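Long-range contacts in glucuronoarabinoxylan endo-1,4-beta-xylanase (Clostridium papyrosolvens, PDB 4FMV), which hydrolyses internal beta-1,4 linkages of xylan as a family 30 glycoside hydrolase, this chain being the barrel-containing part of a longer, multi-domain protein: residues S22-G27 and I263-T268; G27-Y32 and L70-K75; L41-L46 and K282-L287. All blocks are in the same frame, centred on the assembly; numbering follows the deposited sequence. Where two conformers were deposited one is given.

In the fold
The chain enters the (beta/alpha)8 barrel along strand 11-22, and the loop that follows supplies the first half of interaction 1, which closes a loop of about 235 residues at the end of strand 261-266. Interaction 2 is nested inside, closing a shorter loop of 37 residues: 27-32, leading into helix 31-40, meets helix 67-78, and the two contacts share Gly27. Interaction 3 crosses both, running from the link between helix 31-40 and strand 45-49 to helix 282-291, which follows strand 261-266, and closes another long loop. Interactions 1 and 3 join the beginning and end of the barrel, in the strands and in the outer layer, while interaction 2 ties helix 31-40 to helix 67-78.

Interaction 1 of 3, residues S22-G27 and I263-T268; sequences SSAWCG and IYWWIT
Trp25 meets both tryptophans of 263-268 with the six-membered part of its ring: its CZ3 lies 3.8 Å from Trp265 CH2, each ring meeting the other at an edge, and its CE3 packs on Trp266 CZ3. Trp266 also lies over one face of Trp265, its CG above the plane and offset toward the rim. Ala24 adds to the cluster, with CB 3.6 Å from Trp265 CH2.

Beside the aromatic group the backbones pair in parallel at Ser22 and Trp266. Ser22 N donates to Trp265 O at 3.1 Å, from well above the carbonyl plane, and Ser22 O lies 3.1 Å from Trp266 CA in a CA-H...O contact. Ser22 OG, anti to the backbone N (chi1 179°), accepts from Ala24 N in an ST turn and also bonds to Arg47 O. At the far end Thr268 N makes a weak bond to Cys26 SG, and a water links Cys26 O, 2.7 Å away, with Thr268 OG1.

The contact thus joins the ends of strands 11-22 and 261-266, the first and eighth of the barrel. Strand 45-49 touches Ala24, Trp25 and Trp265, helix 31-40 packs on Ile267, and Asn271 holds Trp266 NE1.

Interaction 2 of 3, residues G27-Y32 and L70-K75; sequences GTISDY and LANAKK
Asn72 has its CG anti to its own carbonyl carbon (chi1 -65°), which carries the amide toward the chain at 27-29, while Lys75 runs extended as far as CE before chi4 (65°) bends NZ aside. The Asn72 amide bonds at both ends: ND2 donates to Gly27 O at 2.9 Å, nearly in line with the carbonyl and close to the amide plane, and OD1 accepts from Ile29 N at 2.9 Å on an in-plane lone pair. One side chain thereby grips the two consecutive peptide groups on either side of Thr28, in a segment without regular structure.

OD1 has a second partner, a water 2.6 Å away that also donates to Ile29 O and accepts from Lys75 NZ. The water thus ties the loop to two successive turns of the helix. Asp31 crosses Lys75 at about a right angle, with OD1 3.4 Å from CE; its 4.6 Å to NZ is too long for a salt bridge, though the opposite charges may still attract. Thr28 CG2 rests 4.0 Å from Ala71 CB.

Ser30 caps helix 31-40 through Val33 N, and Glu69 takes a further bond from Asn72 ND2. The contact therefore sets the start of helix 31-40 against helix 67-78, with Met34 packing on both Ile29 and Lys75.

Interaction 3 of 3, residues L41-L46 and K282-L287; sequences LGYSIL and KRAYVL
This is a buried contact in the outer layer of the barrel, where the connection from helix 31-40 to strand 45-49 lies against helix 282-291, and it combines one polar anchor with apolar packing around it. Tyr43 provides the anchor. Its hydroxyl OH donates to Ala284 O at 2.8 Å, with the acceptor at the edge of the phenol ring, in the plane of the ring. The approach to the carbonyl is strongly bent (C=O...OH angle 108°) but lies in the carbonyl plane, on a lone pair. The helix backbone thus supplies an acceptor for the hydroxyl of a buried loop residue.

The face of the same ring is used differently. Leu287, one turn further along, has CG anti to the backbone N (chi1 -176°), on the Tyr43 side, and chi2 (63°) then sets its methyls. CD2 sits over the ring in a CH-pi contact, 4.1 Å from the centroid of the Tyr43 ring and 3.7 Å from Tyr43 CZ. Edge and face of Tyr43 are therefore both engaged by the one helix, which would restrict rotation of the phenol.

Leu41 extends the contact along the helix with its two branches. CD1 lies 3.9 Å from Ala284 CB and also touches the carbonyl O of that residue, while CD2 reaches Tyr285 CD1 at 3.8 Å, the two side chains crossing at about a right angle. Between Leu41 and Tyr43, Gly42 takes a positive phi as the chain leaves the helix.

Around this core, Leu37 of helix 31-40 packs on Tyr43 and Ala284, and Tyr38 meets the Tyr43 ring edge-to-face. Helix 240-255 contributes Ile250 against Leu287 and strand 261-266 contributes Tyr262, so helix 282-291 lies between helix 240-255 and helix 31-40 in the outer layer, with strand 261-266 against Leu287.

Interaction 1 of 3, residues S22-G27 and I263-T268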
loop_
_atom_site.group_PDB
_atom_site.type_symbol
_atom_site.label_atom_id
_atom_site.label_comp_id
_atom_site.label_asym_id
_atom_site.label_seq_id
_atom_site.Cartn_x
_atom_site.Cartn_y
_atom_site.Cartn_z
ATOM N N SER A 22 -1.884 7.073 4.113
ATOM C CA SER A 22 -1.525 7.154 5.519
ATOM C C SER A 22 -2.055 8.423 6.191
ATOM O O SER A 22 -2.046 9.496 5.601
ATOM C CB SER A 22 -0.003 7.071 5.681
ATOM O OG SER A 22 0.369 7.173 7.047
ATOM N N SER A 23 -2.519 8.281 7.425
ATOM C CA SER A 23 -2.912 9.426 8.260
ATOM C C SER A 23 -1.760 9.955 9.139
ATOM O O SER A 23 -1.982 10.789 10.020
ATOM C CB SER A 23 -4.149 9.095 9.109
ATOM O OG SER A 23 -3.979 7.890 9.842
ATOM N N ALA A 24 -0.547 9.425 8.947
ATOM C CA ALA A 24 0.614 9.844 9.754
ATOM C C ALA A 24 0.800 11.351 9.753
ATOM O O ALA A 24 0.770 11.975 8.702
ATOM C CB ALA A 24 1.905 9.179 9.219
ATOM N N TRP A 25 0.979 11.929 10.938
ATOM C CA TRP A 25 1.194 13.372 11.103
ATOM C C TRP A 25 0.075 14.246 10.517
ATOM O O TRP A 25 0.277 15.430 10.264
ATOM C CB TRP A 25 2.539 13.787 10.502
ATOM C CG TRP A 25 3.731 13.390 11.336
ATOM C CD1 TRP A 25 4.013 13.795 12.624
ATOM C CD2 TRP A 25 4.807 12.522 10.944
ATOM N NE1 TRP A 25 5.191 13.219 13.044
ATOM C CE2 TRP A 25 5.705 12.450 12.031
ATOM C CE3 TRP A 25 5.109 11.805 9.768
ATOM C CZ2 TRP A 25 6.889 11.681 11.984
ATOM C CZ3 TRP A 25 6.284 11.047 9.729
ATOM C CH2 TRP A 25 7.150 10.987 10.833
ATOM N N CYS A 26 -1.110 13.672 10.334
ATOM C CA CYS A 26 -2.278 14.431 9.850
ATOM C C CYS A 26 -3.182 14.920 10.977
ATOM O O CYS A 26 -4.288 15.435 10.727
ATOM C CB CYS A 26 -3.070 13.613 8.825
ATOM S SG CYS A 26 -2.051 13.242 7.385
ATOM N N GLY A 27 -2.746 14.712 12.216
ATOM C CA GLY A 27 -3.602 14.983 13.357
ATOM C C GLY A 27 -4.882 14.168 13.222
ATOM O O GLY A 27 -4.850 12.990 12.821
ATOM N N ILE A 263 0.087 1.204 -0.913
ATOM C CA ILE A 263 -0.394 2.218 0.024
ATOM C C ILE A 263 0.400 3.507 -0.128
ATOM O O ILE A 263 1.614 3.521 0.041
ATOM C CB ILE A 263 -0.306 1.734 1.498
ATOM C CG1 ILE A 263 -1.192 0.508 1.734
ATOM C CG2 ILE A 263 -0.683 2.858 2.476
ATOM C CD1 ILE A 263 -0.417 -0.810 1.881
ATOM N N TYR A 264 -0.304 4.584 -0.457
ATOM C CA TYR A 264 0.280 5.907 -0.608
ATOM C C TYR A 264 0.777 6.439 0.750
ATOM O O TYR A 264 0.398 5.961 1.812
ATOM C CB TYR A 264 -0.756 6.879 -1.244
ATOM C CG TYR A 264 -0.176 8.152 -1.842
ATOM C CD1 TYR A 264 0.242 8.193 -3.169
ATOM C CD2 TYR A 264 -0.062 9.324 -1.081
ATOM C CE1 TYR A 264 0.768 9.356 -3.723
ATOM C CE2 TYR A 264 0.482 10.498 -1.626
ATOM C CZ TYR A 264 0.887 10.501 -2.948
ATOM O OH TYR A 264 1.440 11.634 -3.498
ATOM N N TRP A 265 1.624 7.448 0.687
ATOM C CA TRP A 265 2.084 8.190 1.851
ATOM C C TRP A 265 0.937 9.104 2.369
ATOM O O TRP A 265 -0.248 8.788 2.184
ATOM C CB TRP A 265 3.388 8.930 1.513
ATOM C CG TRP A 265 4.027 9.737 2.606
ATOM C CD1 TRP A 265 4.693 10.923 2.448
ATOM C CD2 TRP A 265 4.084 9.436 4.016
ATOM N NE1 TRP A 265 5.148 11.379 3.664
ATOM C CE2 TRP A 265 4.786 10.488 4.641
ATOM C CE3 TRP A 265 3.604 8.389 4.806
ATOM C CZ2 TRP A 265 5.018 10.522 6.018
ATOM C CZ3 TRP A 265 3.839 8.423 6.179
ATOM C CH2 TRP A 265 4.538 9.484 6.768
ATOM N N TRP A 266 1.272 10.086 3.197
ATOM C CA TRP A 266 0.293 10.815 3.989
ATOM C C TRP A 266 -0.764 11.638 3.242
ATOM O O TRP A 266 -0.585 12.046 2.081
ATOM C CB TRP A 266 1.009 11.669 5.056
ATOM C CG TRP A 266 1.990 12.683 4.528
ATOM C CD1 TRP A 266 2.175 13.074 3.218
ATOM C CD2 TRP A 266 2.942 13.426 5.304
ATOM N NE1 TRP A 266 3.176 14.024 3.143
ATOM C CE2 TRP A 266 3.664 14.252 4.407
ATOM C CE3 TRP A 266 3.252 13.471 6.667
ATOM C CZ2 TRP A 266 4.666 15.117 4.837
ATOM C CZ3 TRP A 266 4.256 14.329 7.097
ATOM C CH2 TRP A 266 4.948 15.146 6.183
ATOM N N ILE A 267 -1.889 11.873 3.925
ATOM C CA ILE A 267 -3.067 12.400 3.259
ATOM C C ILE A 267 -3.124 13.921 3.151
ATOM O O ILE A 267 -3.110 14.440 2.029
ATOM C CB ILE A 267 -4.394 11.869 3.849
ATOM C CG1 ILE A 267 -4.529 10.360 3.593
ATOM C CG2 ILE A 267 -5.559 12.608 3.221
ATOM C CD1 ILE A 267 -5.462 9.645 4.596
ATOM N N THR A 268 -3.185 14.672 4.248
ATOM C CA THR A 268 -3.458 16.072 3.944
ATOM C C THR A 268 -2.161 16.859 4.005
ATOM O O THR A 268 -1.928 17.648 4.915
ATOM C CB THR A 268 -4.386 16.589 5.075
ATOM O OG1 THR A 268 -3.868 16.150 6.346
ATOM C CG2 THR A 268 -5.797 15.981 4.927
HETATM O O HOH W 1 -5.437 16.739 8.627
#

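Interaction 2 of 3, residues G27-Y32 and L70-K75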
loop_
_atom_site.group_PDB
_atom_site.type_symbol
_atom_site.label_atom_id
_atom_site.label_comp_id
_atom_site.label_asym_id
_atom_site.label_seq_id
_atom_site.Cartn_x
_atom_site.Cartn_y
_atom_site.Cartn_z
ATOM N N GLY A 27 -2.746 14.712 12.216
ATOM C CA GLY A 27 -3.602 14.983 13.357
ATOM C C GLY A 27 -4.882 14.168 13.222
ATOM O O GLY A 27 -4.850 12.990 12.821
ATOM N N THR A 28 -6.007 14.800 13.552
ATOM C CA THR A 28 -7.313 14.185 13.387
ATOM C C THR A 28 -7.903 14.626 12.059
ATOM O O THR A 28 -8.262 15.798 11.886
ATOM C CB THR A 28 -8.228 14.601 14.539
ATOM O OG1 THR A 28 -7.580 14.260 15.767
ATOM C CG2 THR A 28 -9.610 13.903 14.462
ATOM N N ILE A 29 -8.015 13.678 11.123
ATOM C CA ILE A 29 -8.523 13.984 9.791
ATOM C C ILE A 29 -10.062 14.152 9.841
ATOM O O ILE A 29 -10.743 13.455 10.616
ATOM C CB ILE A 29 -8.103 12.907 8.791
ATOM C CG1 ILE A 29 -6.559 12.834 8.717
ATOM C CG2 ILE A 29 -8.694 13.182 7.447
ATOM C CD1 ILE A 29 -5.979 11.860 7.638
ATOM N N SER A 30 -10.594 15.089 9.048
ATOM C CA SER A 30 -12.038 15.373 9.074
ATOM C C SER A 30 -12.876 14.229 8.498
ATOM O O SER A 30 -12.388 13.417 7.703
ATOM C CB SER A 30 -12.340 16.653 8.299
ATOM O OG SER A 30 -12.103 16.467 6.907
ATOM N N ASP A 31 -14.145 14.159 8.882
ATOM C CA ASP A 31 -15.039 13.225 8.217
ATOM C C ASP A 31 -15.048 13.510 6.722
ATOM O O ASP A 31 -15.088 12.590 5.920
ATOM C CB ASP A 31 -16.471 13.328 8.751
ATOM C CG ASP A 31 -16.751 12.343 9.874
ATOM O OD1 ASP A 31 -16.312 11.173 9.790
ATOM O OD2 ASP A 31 -17.405 12.753 10.845
ATOM N N TYR A 32 -15.028 14.788 6.346
ATOM C CA TYR A 32 -15.105 15.153 4.931
ATOM C C TYR A 32 -14.010 14.442 4.114
ATOM O O TYR A 32 -14.258 13.827 3.059
ATOM C CB TYR A 32 -14.946 16.675 4.791
ATOM C CG TYR A 32 -15.180 17.227 3.400
ATOM C CD1 TYR A 32 -15.824 16.475 2.419
ATOM C CD2 TYR A 32 -14.768 18.519 3.070
ATOM C CE1 TYR A 32 -16.060 16.996 1.155
ATOM C CE2 TYR A 32 -14.989 19.038 1.811
ATOM C CZ TYR A 32 -15.638 18.274 0.856
ATOM O OH TYR A 32 -15.853 18.808 -0.396
ATOM N N LEU A 70 -6.356 6.903 16.570
ATOM C CA LEU A 70 -7.577 6.131 16.842
ATOM C C LEU A 70 -8.791 6.696 16.066
ATOM O O LEU A 70 -9.568 5.947 15.478
ATOM C CB LEU A 70 -7.884 6.054 18.347
ATOM C CG LEU A 70 -9.275 5.481 18.687
ATOM C CD1 LEU A 70 -9.363 4.012 18.297
ATOM C CD2 LEU A 70 -9.631 5.655 20.166
ATOM N N ALA A 71 -8.959 8.015 16.070
ATOM C CA ALA A 71 -10.087 8.614 15.378
ATOM C C ALA A 71 -9.996 8.353 13.867
ATOM O O ALA A 71 -11.003 8.063 13.209
ATOM C CB ALA A 71 -10.182 10.126 15.689
ATOM N N ASN A 72 -8.788 8.461 13.321
ATOM C CA ASN A 72 -8.546 8.177 11.912
ATOM C C ASN A 72 -8.896 6.730 11.586
ATOM O O ASN A 72 -9.605 6.446 10.628
ATOM C CB ASN A 72 -7.085 8.497 11.566
ATOM C CG ASN A 72 -6.777 9.993 11.701
ATOM O OD1 ASN A 72 -7.669 10.828 11.530
ATOM N ND2 ASN A 72 -5.526 10.331 12.022
ATOM N N ALA A 73 -8.413 5.825 12.429
ATOM C CA ALA A 73 -8.698 4.403 12.315
ATOM C C ALA A 73 -10.191 4.122 12.326
ATOM O O ALA A 73 -10.686 3.333 11.517
ATOM C CB ALA A 73 -8.004 3.641 13.460
ATOM N N LYS A 74 -10.927 4.768 13.236
ATOM C CA LYS A 74 -12.371 4.534 13.301
ATOM C C LYS A 74 -13.086 4.985 12.029
ATOM O O LYS A 74 -14.031 4.330 11.587
ATOM C CB LYS A 74 -12.994 5.200 14.530
ATOM C CG LYS A 74 -12.636 4.543 15.876
ATOM C CD LYS A 74 -13.375 5.253 17.017
ATOM C CE LYS A 74 -13.176 4.583 18.368
ATOM N NZ LYS A 74 -14.087 5.189 19.436
ATOM N N LYS A 75 -12.651 6.099 11.437
ATOM C CA LYS A 75 -13.286 6.566 10.201
ATOM C C LYS A 75 -13.020 5.618 9.023
ATOM O O LYS A 75 -13.929 5.308 8.240
ATOM C CB LYS A 75 -12.869 8.006 9.868
ATOM C CG LYS A 75 -13.466 9.037 10.830
ATOM C CD LYS A 75 -12.957 10.420 10.535
ATOM C CE LYS A 75 -13.474 11.453 11.563
ATOM N NZ LYS A 75 -12.969 11.191 12.924
HETATM O O HOH W 2 -10.129 11.361 12.194
#

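Interaction 3 of 3, residues L41-L46 and K282-L287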
loop_
_atom_site.group_PDB
_atom_site.type_symbol
_atom_site.label_atom_id
_atom_site.label_comp_id
_atom_site.label_asym_id
_atom_site.label_seq_id
_atom_site.Cartn_x
_atom_site.Cartn_y
_atom_site.Cartn_z
ATOM N N LEU A 41 -13.853 7.307 -3.081
ATOM C CA LEU A 41 -12.807 6.593 -3.819
ATOM C C LEU A 41 -12.543 5.171 -3.323
ATOM O O LEU A 41 -11.674 4.475 -3.858
ATOM C CB LEU A 41 -11.496 7.377 -3.825
ATOM C CG LEU A 41 -11.608 8.818 -4.317
ATOM C CD1 LEU A 41 -10.241 9.489 -4.413
ATOM C CD2 LEU A 41 -12.344 8.910 -5.640
ATOM N N GLY A 42 -13.260 4.757 -2.285
ATOM C CA GLY A 42 -13.216 3.375 -1.829
ATOM C C GLY A 42 -11.876 2.853 -1.314
ATOM O O GLY A 42 -11.624 1.644 -1.393
ATOM N N TYR A 43 -11.018 3.724 -0.777
ATOM C CA TYR A 43 -9.752 3.244 -0.202
ATOM C C TYR A 43 -10.042 2.191 0.873
ATOM O O TYR A 43 -10.917 2.372 1.738
ATOM C CB TYR A 43 -8.926 4.354 0.426
ATOM C CG TYR A 43 -8.317 5.341 -0.521
ATOM C CD1 TYR A 43 -8.680 5.378 -1.857
ATOM C CD2 TYR A 43 -7.350 6.233 -0.075
ATOM C CE1 TYR A 43 -8.120 6.327 -2.722
ATOM C CE2 TYR A 43 -6.804 7.172 -0.922
ATOM C CZ TYR A 43 -7.177 7.210 -2.240
ATOM O OH TYR A 43 -6.608 8.163 -3.075
ATOM N N SER A 44 -9.381 1.046 0.731
ATOM C CA SER A 44 -9.560 -0.098 1.622
ATOM C C SER A 44 -8.474 -0.338 2.702
ATOM O O SER A 44 -8.522 -1.338 3.408
ATOM C CB SER A 44 -9.788 -1.339 0.765
ATOM O OG SER A 44 -8.735 -1.411 -0.177
ATOM N N ILE A 45 -7.464 0.527 2.778
ATOM C CA ILE A 45 -6.412 0.380 3.776
ATOM C C ILE A 45 -5.979 1.761 4.280
ATOM O O ILE A 45 -5.816 2.690 3.488
ATOM C CB ILE A 45 -5.153 -0.351 3.213
ATOM C CG1 ILE A 45 -5.527 -1.685 2.566
ATOM C CG2 ILE A 45 -4.101 -0.557 4.320
ATOM C CD1 ILE A 45 -4.328 -2.409 1.896
ATOM N N LEU A 46 -5.798 1.880 5.593
ATOM C CA LEU A 46 -5.244 3.082 6.218
ATOM C C LEU A 46 -4.019 2.725 7.042
ATOM O O LEU A 46 -4.034 1.759 7.815
ATOM C CB LEU A 46 -6.284 3.748 7.149
ATOM C CG LEU A 46 -5.773 4.979 7.906
ATOM C CD1 LEU A 46 -5.409 6.156 6.959
ATOM C CD2 LEU A 46 -6.801 5.437 8.910
ATOM N N LYS A 282 -5.622 15.253 -7.846
ATOM C CA LYS A 282 -5.704 14.297 -8.950
ATOM C C LYS A 282 -5.060 12.956 -8.604
ATOM O O LYS A 282 -5.602 11.906 -8.949
ATOM C CB LYS A 282 -5.099 14.887 -10.225
ATOM C CG LYS A 282 -5.272 14.003 -11.465
ATOM C CD LYS A 282 -4.906 14.807 -12.726
ATOM C CE LYS A 282 -5.849 16.009 -12.880
ATOM N NZ LYS A 282 -7.207 15.526 -13.274
ATOM N N ARG A 283 -3.914 12.989 -7.921
ATOM C CA ARG A 283 -3.230 11.768 -7.502
ATOM C C ARG A 283 -4.130 10.833 -6.699
ATOM O O ARG A 283 -3.994 9.609 -6.800
ATOM C CB ARG A 283 -1.956 12.087 -6.701
ATOM C CG ARG A 283 -0.759 12.545 -7.543
ATOM C CD ARG A 283 0.188 13.369 -6.673
ATOM N NE ARG A 283 -0.426 14.661 -6.386
ATOM C CZ ARG A 283 -0.068 15.473 -5.403
ATOM N NH1 ARG A 283 0.903 15.133 -4.582
ATOM N NH2 ARG A 283 -0.706 16.627 -5.235
ATOM N N ALA A 284 -5.056 11.393 -5.917
ATOM C CA ALA A 284 -5.996 10.563 -5.152
ATOM C C ALA A 284 -6.873 9.736 -6.084
ATOM O O ALA A 284 -7.169 8.578 -5.803
ATOM C CB ALA A 284 -6.879 11.438 -4.230
ATOM N N TYR A 285 -7.291 10.345 -7.188
ATOM C CA TYR A 285 -8.123 9.679 -8.188
ATOM C C TYR A 285 -7.330 8.624 -8.977
ATOM O O TYR A 285 -7.866 7.563 -9.306
ATOM C CB TYR A 285 -8.740 10.700 -9.129
ATOM C CG TYR A 285 -9.680 11.673 -8.435
ATOM C CD1 TYR A 285 -11.018 11.353 -8.237
ATOM C CD2 TYR A 285 -9.227 12.900 -7.970
ATOM C CE1 TYR A 285 -11.889 12.238 -7.609
ATOM C CE2 TYR A 285 -10.100 13.807 -7.332
ATOM C CZ TYR A 285 -11.422 13.460 -7.152
ATOM O OH TYR A 285 -12.298 14.326 -6.538
ATOM N N VAL A 286 -6.054 8.896 -9.253
ATOM C CA VAL A 286 -5.194 7.868 -9.846
ATOM C C VAL A 286 -5.248 6.599 -8.982
ATOM O O VAL A 286 -5.480 5.501 -9.489
ATOM C CB VAL A 286 -3.727 8.316 -9.956
ATOM C CG1 VAL A 286 -2.820 7.092 -10.357
ATOM C CG2 VAL A 286 -3.582 9.476 -10.947
ATOM N N LEU A 287 -5.038 6.744 -7.676
ATOM C CA LEU A 287 -5.095 5.582 -6.792
ATOM C C LEU A 287 -6.501 4.993 -6.753
ATOM O O LEU A 287 -6.670 3.768 -6.666
ATOM C CB LEU A 287 -4.586 5.917 -5.386
ATOM C CG LEU A 287 -4.500 4.775 -4.372
ATOM C CD1 LEU A 287 -3.493 3.728 -4.844
ATOM C CD2 LEU A 287 -4.084 5.309 -2.999
#